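Local coordinates for mannosylglycerate hydrolase MGH1-like glycoside hydrolase domain-containing protein (Thermus thermophilus HB8, PDB 4WVA) that hydrolyses the compatible solute mannosylglycerate to mannose and glycerate, as a GH63 glycoside hydrolase, and also splits glucosylglycerate, at the interface of chains A and B. Numbering follows the deposited sequence. Chains: chain A/B, Uncharacterized protein.

Contact 1: the interface of chains A and B. Residues chain A 309, 313, 367-370; chain B 312, 314-315, 317-318.
B:His312 holds CG in the crowded position between its own backbone N and carbonyl carbon (chi1 59°), while A:Tyr369 sets CG anti to its carbonyl carbon (chi1 -80°). These torsions help bring the imidazole flat against the phenol ring, in a contact between two copies of a GH63 (alpha/alpha)6-barrel enzyme. The planes lie 11° apart, and A:Tyr369 CE2 sits over the middle of the imidazole, 3.6 Å from B:His312 CD2. Relative to the tyrosine ring, the histidine is shifted toward the rim, so the stack is offset.

The imidazole is also met at its edge. B:His312 CE1 points in plane at the carbonyl A:Asp368 O, 3.2 Å away, at the C-terminal end of helix 356-368. That helix end would probably favour a positively charged histidine, although its protonation is not seen. The same carbonyl takes water 1 at 2.8 Å from A:Asp368 O, and the water lies in the guanidinium plane of B:Arg315, 3.0 Å from NE and 3.2 Å from NH2.

Next to it along chain A, A:Arg367 grips the carboxylate of A:Asp368 side-on: NE (2.7 Å) and NH2 both reach A:Asp368 OD1, from above the carboxylate plane. The bent chain of A:Gln313 brings NE2 to 3.0 Å from B:Gly314 N, in the first turn of helix 313-327, but that N-H points elsewhere and the two nitrogens are close without bonding to each other. B:Leu318 lays CD1 by A:Arg367 O.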
loop_
_atom_site.group_PDB
_atom_site.type_symbol
_atom_site.label_atom_id
_atom_site.label_comp_id
_atom_site.label_asym_id
_atom_site.label_seq_id
_atom_site.Cartn_x
_atom_site.Cartn_y
_atom_site.Cartn_z
ATOM N N GLY A 309 -0.651 10.509 -1.036
ATOM C CA GLY A 309 -0.535 9.316 -1.874
ATOM C C GLY A 309 -0.806 8.002 -1.156
ATOM O O GLY A 309 -0.351 6.943 -1.602
ATOM N N GLN A 313 -7.245 3.655 -5.050
ATOM C CA GLN A 313 -8.007 4.346 -6.079
ATOM C C GLN A 313 -9.495 4.430 -5.797
ATOM O O GLN A 313 -10.131 5.414 -6.150
ATOM C CB GLN A 313 -7.824 3.595 -7.392
ATOM C CG GLN A 313 -8.392 4.282 -8.612
ATOM C CD GLN A 313 -7.651 5.531 -8.967
ATOM O OE1 GLN A 313 -8.121 6.310 -9.797
ATOM N NE2 GLN A 313 -6.449 5.711 -8.409
ATOM N N ARG A 367 -4.708 14.622 -9.688
ATOM C CA ARG A 367 -3.918 14.307 -10.886
ATOM C C ARG A 367 -3.169 13.006 -10.690
ATOM O O ARG A 367 -3.148 12.152 -11.584
ATOM C CB ARG A 367 -2.944 15.447 -11.211
ATOM C CG ARG A 367 -2.136 15.271 -12.497
ATOM C CD ARG A 367 -0.881 14.403 -12.362
ATOM N NE ARG A 367 -0.162 14.690 -11.120
ATOM C CZ ARG A 367 0.698 15.692 -10.933
ATOM N NH1 ARG A 367 1.006 16.523 -11.929
ATOM N NH2 ARG A 367 1.262 15.857 -9.735
ATOM N N ASP A 368 -2.562 12.844 -9.523
ATOM C CA ASP A 368 -1.746 11.671 -9.247
ATOM C C ASP A 368 -2.600 10.393 -9.278
ATOM O O ASP A 368 -2.083 9.302 -9.559
ATOM C CB ASP A 368 -1.086 11.791 -7.871
ATOM C CG ASP A 368 -0.016 12.866 -7.801
ATOM O OD1 ASP A 368 0.495 13.324 -8.855
ATOM O OD2 ASP A 368 0.348 13.244 -6.654
ATOM N N TYR A 369 -3.890 10.529 -8.974
ATOM C CA TYR A 369 -4.826 9.397 -8.983
ATOM C C TYR A 369 -5.577 9.257 -10.313
ATOM O O TYR A 369 -6.488 8.441 -10.425
ATOM C CB TYR A 369 -5.793 9.486 -7.775
ATOM C CG TYR A 369 -5.138 8.978 -6.501
ATOM C CD1 TYR A 369 -4.368 9.810 -5.714
ATOM C CD2 TYR A 369 -5.217 7.637 -6.133
ATOM C CE1 TYR A 369 -3.710 9.348 -4.593
ATOM C CE2 TYR A 369 -4.551 7.155 -5.013
ATOM C CZ TYR A 369 -3.823 8.018 -4.228
ATOM O OH TYR A 369 -3.175 7.595 -3.106
ATOM N N GLY A 370 -5.197 10.025 -11.328
ATOM C CA GLY A 370 -5.832 9.900 -12.658
ATOM C C GLY A 370 -7.080 10.716 -12.899
ATOM O O GLY A 370 -7.672 10.626 -13.983
ATOM N N HIS B 312 -0.274 2.448 -7.022
ATOM C CA HIS B 312 -1.718 2.463 -7.013
ATOM C C HIS B 312 -2.244 2.554 -8.448
ATOM O O HIS B 312 -1.507 2.799 -9.387
ATOM C CB HIS B 312 -2.312 3.562 -6.089
ATOM C CG HIS B 312 -1.902 4.967 -6.416
ATOM N ND1 HIS B 312 -2.244 5.596 -7.590
ATOM C CD2 HIS B 312 -1.249 5.897 -5.678
ATOM C CE1 HIS B 312 -1.789 6.838 -7.582
ATOM N NE2 HIS B 312 -1.185 7.049 -6.433
ATOM N N GLY B 314 -4.177 4.626 -10.046
ATOM C CA GLY B 314 -4.046 5.920 -10.727
ATOM C C GLY B 314 -2.715 6.031 -11.429
ATOM O O GLY B 314 -2.633 6.406 -12.604
ATOM N N ARG B 315 -1.659 5.668 -10.723
ATOM C CA ARG B 315 -0.340 5.669 -11.251
ATOM C C ARG B 315 -0.210 4.648 -12.410
ATOM O O ARG B 315 0.385 4.931 -13.444
ATOM C CB ARG B 315 0.631 5.358 -10.129
ATOM C CG ARG B 315 2.064 5.559 -10.466
ATOM C CD ARG B 315 2.851 5.811 -9.184
ATOM N NE ARG B 315 2.533 7.104 -8.625
ATOM C CZ ARG B 315 3.081 7.627 -7.542
ATOM N NH1 ARG B 315 4.032 6.983 -6.879
ATOM N NH2 ARG B 315 2.711 8.863 -7.164
ATOM N N SER B 317 -2.632 3.786 -14.305
ATOM C CA SER B 317 -3.382 4.374 -15.412
ATOM C C SER B 317 -2.543 5.412 -16.164
ATOM O O SER B 317 -2.651 5.509 -17.392
ATOM C CB SER B 317 -4.735 4.944 -14.937
ATOM O OG SER B 317 -4.656 6.303 -14.551
ATOM N N LEU B 318 -1.703 6.164 -15.457
ATOM C CA LEU B 318 -0.795 7.121 -16.122
ATOM C C LEU B 318 0.257 6.384 -16.978
ATOM O O LEU B 318 0.598 6.814 -18.099
ATOM C CB LEU B 318 -0.156 8.087 -15.109
ATOM C CG LEU B 318 -1.180 8.991 -14.406
ATOM C CD1 LEU B 318 -0.534 9.723 -13.252
ATOM C CD2 LEU B 318 -1.775 9.992 -15.371
HETATM O O HOH W 1 0.690 9.200 -9.656
#

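Contact 2: the interface of chains A and B. Residues chain A 249, 253, 256-259, 263; chain B 149-153, 272, 275, 287, 289.
The end of helix 235-254 of chain A, the loop after it and the start of helix 260-275 meet the 149-153 loop of chain B, the last turns of its helix 260-275 and its strand 287-288. A:Tyr249, CG anti to the backbone N, comes tip first: OH donates to the carbonyl B:Thr151 O at 2.6 Å, from 34° above the carbonyl plane, while CE2 rests on B:Ala275 CB. A:Val253 covers part of that ring within its own chain and sets CB at the edge of the B:Trp287 ring, in its plane, with CG1 3.7 Å from B:Trp287 CZ3.

B:Arg150, bent at chi3, grips A:Asp258 side-on. NE takes the syn lone pair of OD1 at 2.8 Å and 162° at the hydrogen; NH2 reaches OD1 from above the carboxylate plane. An alanine here would lack the guanidinium that makes the salt bridge, and would probably leave the 149-153 loop held less firmly against chain A. A:Glu263 OE2 lies 2.6 Å from B:Arg150 O, so the acid probably carries a proton, which is not seen. The amide NE2 of A:Gln256 is tied to A:Val253 O at 3.0 Å, which places it against B:Leu289 CD1; the carbonyl A:Gln256 O lies over a face of B:Tyr149. The patch sits at the surface of both barrels, its centre about 23 Å from the proton donor B:Asp165.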
loop_
_atom_site.group_PDB
_atom_site.type_symbol
_atom_site.label_atom_id
_atom_site.label_comp_id
_atom_site.label_asym_id
_atom_site.label_seq_id
_atom_site.Cartn_x
_atom_site.Cartn_y
_atom_site.Cartn_z
ATOM N N TYR A 249 12.646 11.206 2.271
ATOM C CA TYR A 249 13.258 9.919 1.950
ATOM C C TYR A 249 14.007 10.007 0.612
ATOM O O TYR A 249 15.162 9.601 0.490
ATOM C CB TYR A 249 12.193 8.817 1.897
ATOM C CG TYR A 249 12.736 7.547 1.266
ATOM C CD1 TYR A 249 13.381 6.587 2.042
ATOM C CD2 TYR A 249 12.643 7.330 -0.098
ATOM C CE1 TYR A 249 13.921 5.445 1.473
ATOM C CE2 TYR A 249 13.185 6.189 -0.681
ATOM C CZ TYR A 249 13.819 5.256 0.111
ATOM O OH TYR A 249 14.353 4.125 -0.487
ATOM N N VAL A 253 18.073 9.526 -0.081
ATOM C CA VAL A 253 18.693 8.543 -0.978
ATOM C C VAL A 253 19.561 9.257 -2.012
ATOM O O VAL A 253 20.701 8.823 -2.272
ATOM C CB VAL A 253 17.664 7.616 -1.666
ATOM C CG1 VAL A 253 18.366 6.677 -2.632
ATOM C CG2 VAL A 253 16.914 6.796 -0.630
ATOM N N GLN A 256 22.705 10.413 -0.567
ATOM C CA GLN A 256 23.439 9.308 0.042
ATOM C C GLN A 256 23.579 9.459 1.555
ATOM O O GLN A 256 24.673 9.335 2.117
ATOM C CB GLN A 256 24.774 9.055 -0.693
ATOM C CG GLN A 256 24.554 8.549 -2.124
ATOM C CD GLN A 256 24.164 7.084 -2.163
ATOM O OE1 GLN A 256 25.031 6.193 -2.202
ATOM N NE2 GLN A 256 22.861 6.810 -2.138
ATOM N N GLU A 257 22.436 9.721 2.193
ATOM C CA GLU A 257 22.280 9.671 3.641
ATOM C C GLU A 257 21.415 8.453 4.002
ATOM O O GLU A 257 20.687 7.942 3.158
ATOM C CB GLU A 257 21.625 10.958 4.139
ATOM C CG GLU A 257 22.455 12.198 3.873
ATOM C CD GLU A 257 23.700 12.251 4.746
ATOM O OE1 GLU A 257 23.803 11.436 5.683
ATOM O OE2 GLU A 257 24.584 13.081 4.475
ATOM N N ASP A 258 21.519 7.971 5.237
ATOM C CA ASP A 258 20.801 6.757 5.658
ATOM C C ASP A 258 19.365 7.178 6.010
ATOM O O ASP A 258 19.170 7.980 6.903
ATOM C CB ASP A 258 21.524 6.100 6.853
ATOM C CG ASP A 258 20.842 4.832 7.343
ATOM O OD1 ASP A 258 21.512 3.776 7.541
ATOM O OD2 ASP A 258 19.624 4.876 7.551
ATOM N N PRO A 259 18.353 6.662 5.282
ATOM C CA PRO A 259 16.972 7.069 5.541
ATOM C C PRO A 259 16.162 6.087 6.396
ATOM O O PRO A 259 14.939 6.140 6.372
ATOM C CB PRO A 259 16.359 7.111 4.127
ATOM C CG PRO A 259 17.179 6.164 3.324
ATOM C CD PRO A 259 18.420 5.791 4.094
ATOM N N GLU A 263 12.061 5.922 6.830
ATOM C CA GLU A 263 11.256 4.804 6.370
ATOM C C GLU A 263 10.224 4.387 7.434
ATOM O O GLU A 263 9.077 4.090 7.105
ATOM C CB GLU A 263 12.132 3.602 6.005
ATOM C CG GLU A 263 13.087 3.838 4.841
ATOM C CD GLU A 263 14.245 2.860 4.825
ATOM O OE1 GLU A 263 14.142 1.775 5.439
ATOM O OE2 GLU A 263 15.270 3.186 4.209
ATOM N N TYR B 149 23.321 1.929 2.908
ATOM C CA TYR B 149 22.591 2.988 3.633
ATOM C C TYR B 149 21.170 2.564 4.020
ATOM O O TYR B 149 20.386 3.409 4.474
ATOM C CB TYR B 149 22.543 4.281 2.807
ATOM C CG TYR B 149 23.893 4.956 2.613
ATOM C CD1 TYR B 149 24.511 5.626 3.669
ATOM C CD2 TYR B 149 24.531 4.946 1.372
ATOM C CE1 TYR B 149 25.742 6.252 3.499
ATOM C CE2 TYR B 149 25.762 5.567 1.187
ATOM C CZ TYR B 149 26.361 6.219 2.261
ATOM O OH TYR B 149 27.578 6.838 2.092
ATOM N N ARG B 150 20.837 1.276 3.854
ATOM C CA ARG B 150 19.577 0.700 4.339
ATOM C C ARG B 150 18.352 1.404 3.741
ATOM O O ARG B 150 17.330 1.629 4.420
ATOM C CB ARG B 150 19.528 0.772 5.864
ATOM C CG ARG B 150 20.723 0.117 6.533
ATOM C CD ARG B 150 20.497 0.033 8.026
ATOM N NE ARG B 150 20.477 1.362 8.629
ATOM C CZ ARG B 150 20.091 1.617 9.877
ATOM N NH1 ARG B 150 19.684 0.632 10.673
ATOM N NH2 ARG B 150 20.095 2.871 10.323
ATOM N N THR B 151 18.459 1.732 2.469
ATOM C CA THR B 151 17.437 2.488 1.768
ATOM C C THR B 151 16.248 1.662 1.315
ATOM O O THR B 151 15.171 2.221 1.063
ATOM C CB THR B 151 17.992 3.205 0.509
ATOM O OG1 THR B 151 18.346 2.246 -0.506
ATOM C CG2 THR B 151 19.194 4.070 0.846
ATOM N N GLY B 152 16.439 0.354 1.142
ATOM C CA GLY B 152 15.431 -0.487 0.487
ATOM C C GLY B 152 15.596 -0.599 -1.022
ATOM O O GLY B 152 14.911 -1.422 -1.669
ATOM N N LEU B 153 16.490 0.211 -1.593
ATOM C CA LEU B 153 16.837 0.163 -3.015
ATOM C C LEU B 153 18.257 -0.336 -3.182
ATOM O O LEU B 153 19.136 0.016 -2.393
ATOM C CB LEU B 153 16.717 1.550 -3.637
ATOM C CG LEU B 153 15.298 2.087 -3.711
ATOM C CD1 LEU B 153 15.303 3.598 -3.823
ATOM C CD2 LEU B 153 14.552 1.464 -4.880
ATOM N N GLY B 272 10.935 2.527 -1.343
ATOM C CA GLY B 272 11.976 2.940 -2.292
ATOM C C GLY B 272 11.491 2.976 -3.727
ATOM O O GLY B 272 11.707 3.937 -4.454
ATOM N N ALA B 275 9.326 5.838 -4.603
ATOM C CA ALA B 275 10.055 7.094 -4.608
ATOM C C ALA B 275 10.571 7.454 -6.002
ATOM O O ALA B 275 10.770 8.618 -6.299
ATOM C CB ALA B 275 11.218 7.055 -3.628
ATOM N N TRP B 287 17.805 6.475 -10.876
ATOM C CA TRP B 287 18.534 7.537 -10.213
ATOM C C TRP B 287 20.043 7.365 -10.308
ATOM O O TRP B 287 20.573 6.268 -10.150
ATOM C CB TRP B 287 18.135 7.633 -8.752
ATOM C CG TRP B 287 16.760 8.128 -8.476
ATOM C CD1 TRP B 287 15.839 8.607 -9.360
ATOM C CD2 TRP B 287 16.165 8.236 -7.186
ATOM N NE1 TRP B 287 14.705 8.996 -8.692
ATOM C CE2 TRP B 287 14.885 8.777 -7.358
ATOM C CE3 TRP B 287 16.589 7.902 -5.894
ATOM C CZ2 TRP B 287 14.024 9.009 -6.285
ATOM C CZ3 TRP B 287 15.730 8.130 -4.836
ATOM C CH2 TRP B 287 14.462 8.671 -5.043
ATOM N N LEU B 289 23.317 8.123 -8.513
ATOM C CA LEU B 289 23.735 8.449 -7.139
ATOM C C LEU B 289 25.075 9.162 -7.083
ATOM O O LEU B 289 25.427 9.719 -6.037
ATOM C CB LEU B 289 23.763 7.225 -6.249
ATOM C CG LEU B 289 22.433 6.492 -6.016
ATOM C CD1 LEU B 289 22.648 5.363 -5.027
ATOM C CD2 LEU B 289 21.329 7.406 -5.539
#

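Contact 3: the interface of chains A and B. Residues chain A 112, 115-116, 250, 254; chain B 287, 289, 291-294.
A:Leu254 forms the apolar centre, setting CD2 over the six-membered ring of B:Trp287, 3.9 Å from its centroid and toward the rim. CG is anti to the carbonyl carbon (chi1 -69°), which turns the branched tip across the indole at about a right angle. At the far tip of the six-membered ring, on the same side as the leucine, A:Ala250 CB lies 3.7 Å from B:Trp287 CH2. B:Pro294 extends the apolar surface, its CG 4.0 Å from A:Glu116 CD.

Around this core the contacts become polar. A:Arg112, extended from CG to NE, gives NE to A:Glu116 OE2 at 2.8 Å in a nearly straight hydrogen bond that is also a salt bridge, within chain A, and meets the carboxylate from above its plane; A:Ala250 CB covers one face of the guanidinium, whose plane stands nearly upright to the indole. A:Tyr115, CG anti to the backbone N, reaches out with its phenol OH to donate to B:Gly292 O at 2.5 Å, from 28° above the carbonyl plane. Water 3 joins that OH to B:Ala291 O and B:Glu293 OE2. Water 2 links A:Leu254 O (2.6 Å) to B:Leu289 O (2.8 Å), satisfying a carbonyl at the end of helix 235-254. In the fold, helices 107-117 and 235-254 of one barrel face the turn between strands 287-288 and 293-294 of the other.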
loop_
_atom_site.group_PDB
_atom_site.type_symbol
_atom_site.label_atom_id
_atom_site.label_comp_id
_atom_site.label_asym_id
_atom_site.label_seq_id
_atom_site.Cartn_x
_atom_site.Cartn_y
_atom_site.Cartn_z
ATOM N N ARG A 112 12.587 19.150 -2.025
ATOM C CA ARG A 112 12.852 18.109 -3.027
ATOM C C ARG A 112 12.679 18.689 -4.439
ATOM O O ARG A 112 13.485 18.448 -5.340
ATOM C CB ARG A 112 11.942 16.898 -2.841
ATOM C CG ARG A 112 12.182 15.855 -3.924
ATOM C CD ARG A 112 11.254 14.660 -3.800
ATOM N NE ARG A 112 11.518 13.697 -4.872
ATOM C CZ ARG A 112 10.866 12.543 -5.033
ATOM N NH1 ARG A 112 9.903 12.184 -4.208
ATOM N NH2 ARG A 112 11.182 11.742 -6.048
ATOM N N TYR A 115 15.501 21.014 -5.237
ATOM C CA TYR A 115 16.706 20.220 -5.433
ATOM C C TYR A 115 16.751 19.564 -6.812
ATOM O O TYR A 115 17.769 19.609 -7.507
ATOM C CB TYR A 115 16.887 19.164 -4.326
ATOM C CG TYR A 115 18.072 18.284 -4.615
ATOM C CD1 TYR A 115 19.361 18.815 -4.611
ATOM C CD2 TYR A 115 17.919 16.950 -4.960
ATOM C CE1 TYR A 115 20.455 18.030 -4.885
ATOM C CE2 TYR A 115 19.014 16.154 -5.252
ATOM C CZ TYR A 115 20.291 16.701 -5.213
ATOM O OH TYR A 115 21.412 15.944 -5.498
ATOM N N GLU A 116 15.634 18.974 -7.223
ATOM C CA GLU A 116 15.615 18.193 -8.464
ATOM C C GLU A 116 15.579 19.085 -9.701
ATOM O O GLU A 116 16.082 18.688 -10.767
ATOM C CB GLU A 116 14.420 17.234 -8.483
ATOM C CG GLU A 116 14.548 16.089 -7.481
ATOM C CD GLU A 116 13.396 15.109 -7.541
ATOM O OE1 GLU A 116 12.421 15.394 -8.259
ATOM O OE2 GLU A 116 13.443 14.075 -6.865
ATOM N N ALA A 250 13.339 10.544 -0.406
ATOM C CA ALA A 250 13.943 10.639 -1.727
ATOM C C ALA A 250 15.194 11.496 -1.690
ATOM O O ALA A 250 16.231 11.121 -2.228
ATOM C CB ALA A 250 12.934 11.176 -2.739
ATOM N N LEU A 254 19.033 10.317 -2.617
ATOM C CA LEU A 254 19.775 11.071 -3.637
ATOM C C LEU A 254 21.069 11.682 -3.106
ATOM O O LEU A 254 22.082 11.707 -3.823
ATOM C CB LEU A 254 18.894 12.135 -4.274
ATOM C CG LEU A 254 17.760 11.594 -5.160
ATOM C CD1 LEU A 254 16.785 12.680 -5.502
ATOM C CD2 LEU A 254 18.316 10.974 -6.441
ATOM N N TRP B 287 17.805 6.475 -10.876
ATOM C CA TRP B 287 18.534 7.537 -10.213
ATOM C C TRP B 287 20.043 7.365 -10.308
ATOM O O TRP B 287 20.573 6.268 -10.150
ATOM C CB TRP B 287 18.135 7.633 -8.752
ATOM C CG TRP B 287 16.760 8.128 -8.476
ATOM C CD1 TRP B 287 15.839 8.607 -9.360
ATOM C CD2 TRP B 287 16.165 8.236 -7.186
ATOM N NE1 TRP B 287 14.705 8.996 -8.692
ATOM C CE2 TRP B 287 14.885 8.777 -7.358
ATOM C CE3 TRP B 287 16.589 7.902 -5.894
ATOM C CZ2 TRP B 287 14.024 9.009 -6.285
ATOM C CZ3 TRP B 287 15.730 8.130 -4.836
ATOM C CH2 TRP B 287 14.462 8.671 -5.043
ATOM N N LEU B 289 23.317 8.123 -8.513
ATOM C CA LEU B 289 23.735 8.449 -7.139
ATOM C C LEU B 289 25.075 9.162 -7.083
ATOM O O LEU B 289 25.427 9.719 -6.037
ATOM C CB LEU B 289 23.763 7.225 -6.249
ATOM C CG LEU B 289 22.433 6.492 -6.016
ATOM C CD1 LEU B 289 22.648 5.363 -5.027
ATOM C CD2 LEU B 289 21.329 7.406 -5.539
ATOM N N ALA B 291 25.814 11.751 -9.325
ATOM C CA ALA B 291 25.293 13.105 -9.501
ATOM C C ALA B 291 24.270 13.451 -8.416
ATOM O O ALA B 291 24.057 14.626 -8.099
ATOM C CB ALA B 291 24.657 13.255 -10.866
ATOM N N GLY B 292 23.655 12.427 -7.830
ATOM C CA GLY B 292 22.553 12.628 -6.864
ATOM C C GLY B 292 21.278 13.162 -7.500
ATOM O O GLY B 292 20.592 14.024 -6.905
ATOM N N GLU B 293 20.938 12.643 -8.685
ATOM C CA GLU B 293 19.831 13.155 -9.497
ATOM C C GLU B 293 19.034 12.045 -10.142
ATOM O O GLU B 293 19.618 11.065 -10.608
ATOM C CB GLU B 293 20.372 13.957 -10.676
ATOM C CG GLU B 293 21.164 15.165 -10.283
ATOM C CD GLU B 293 21.773 15.860 -11.479
ATOM O OE1 GLU B 293 21.590 15.416 -12.643
ATOM O OE2 GLU B 293 22.451 16.865 -11.242
ATOM N N PRO B 294 17.718 12.238 -10.280
ATOM C CA PRO B 294 17.003 11.366 -11.211
ATOM C C PRO B 294 17.533 11.467 -12.641
ATOM O O PRO B 294 17.945 12.535 -13.090
ATOM C CB PRO B 294 15.561 11.870 -11.128
ATOM C CG PRO B 294 15.479 12.523 -9.794
ATOM C CD PRO B 294 16.813 13.194 -9.627
HETATM O O HOH W 2 24.704 11.700 -4.192
HETATM O O HOH W 3 22.670 17.185 -8.062
#

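Contact 2 and contact 3 adjoin, their centres about 11 Å apart, and share B:Trp287 and B:Leu289: the indole offers its edge to one and its face to the other. Helix 235-254 of chain A serves both. Contact 1 lies about 23 Å from each and uses separate elements, so these patches are spread over the interface, which would probably resist rocking. The interface is not an exact two-fold, and the structure alone does not establish this pairing in solution. Contact 1 is 28 Å or more from A:Asp165 and A:Glu393, and contacts 2 and 3 are 20 Å or more from B:Asp165 and B:Glu393, centre to residue.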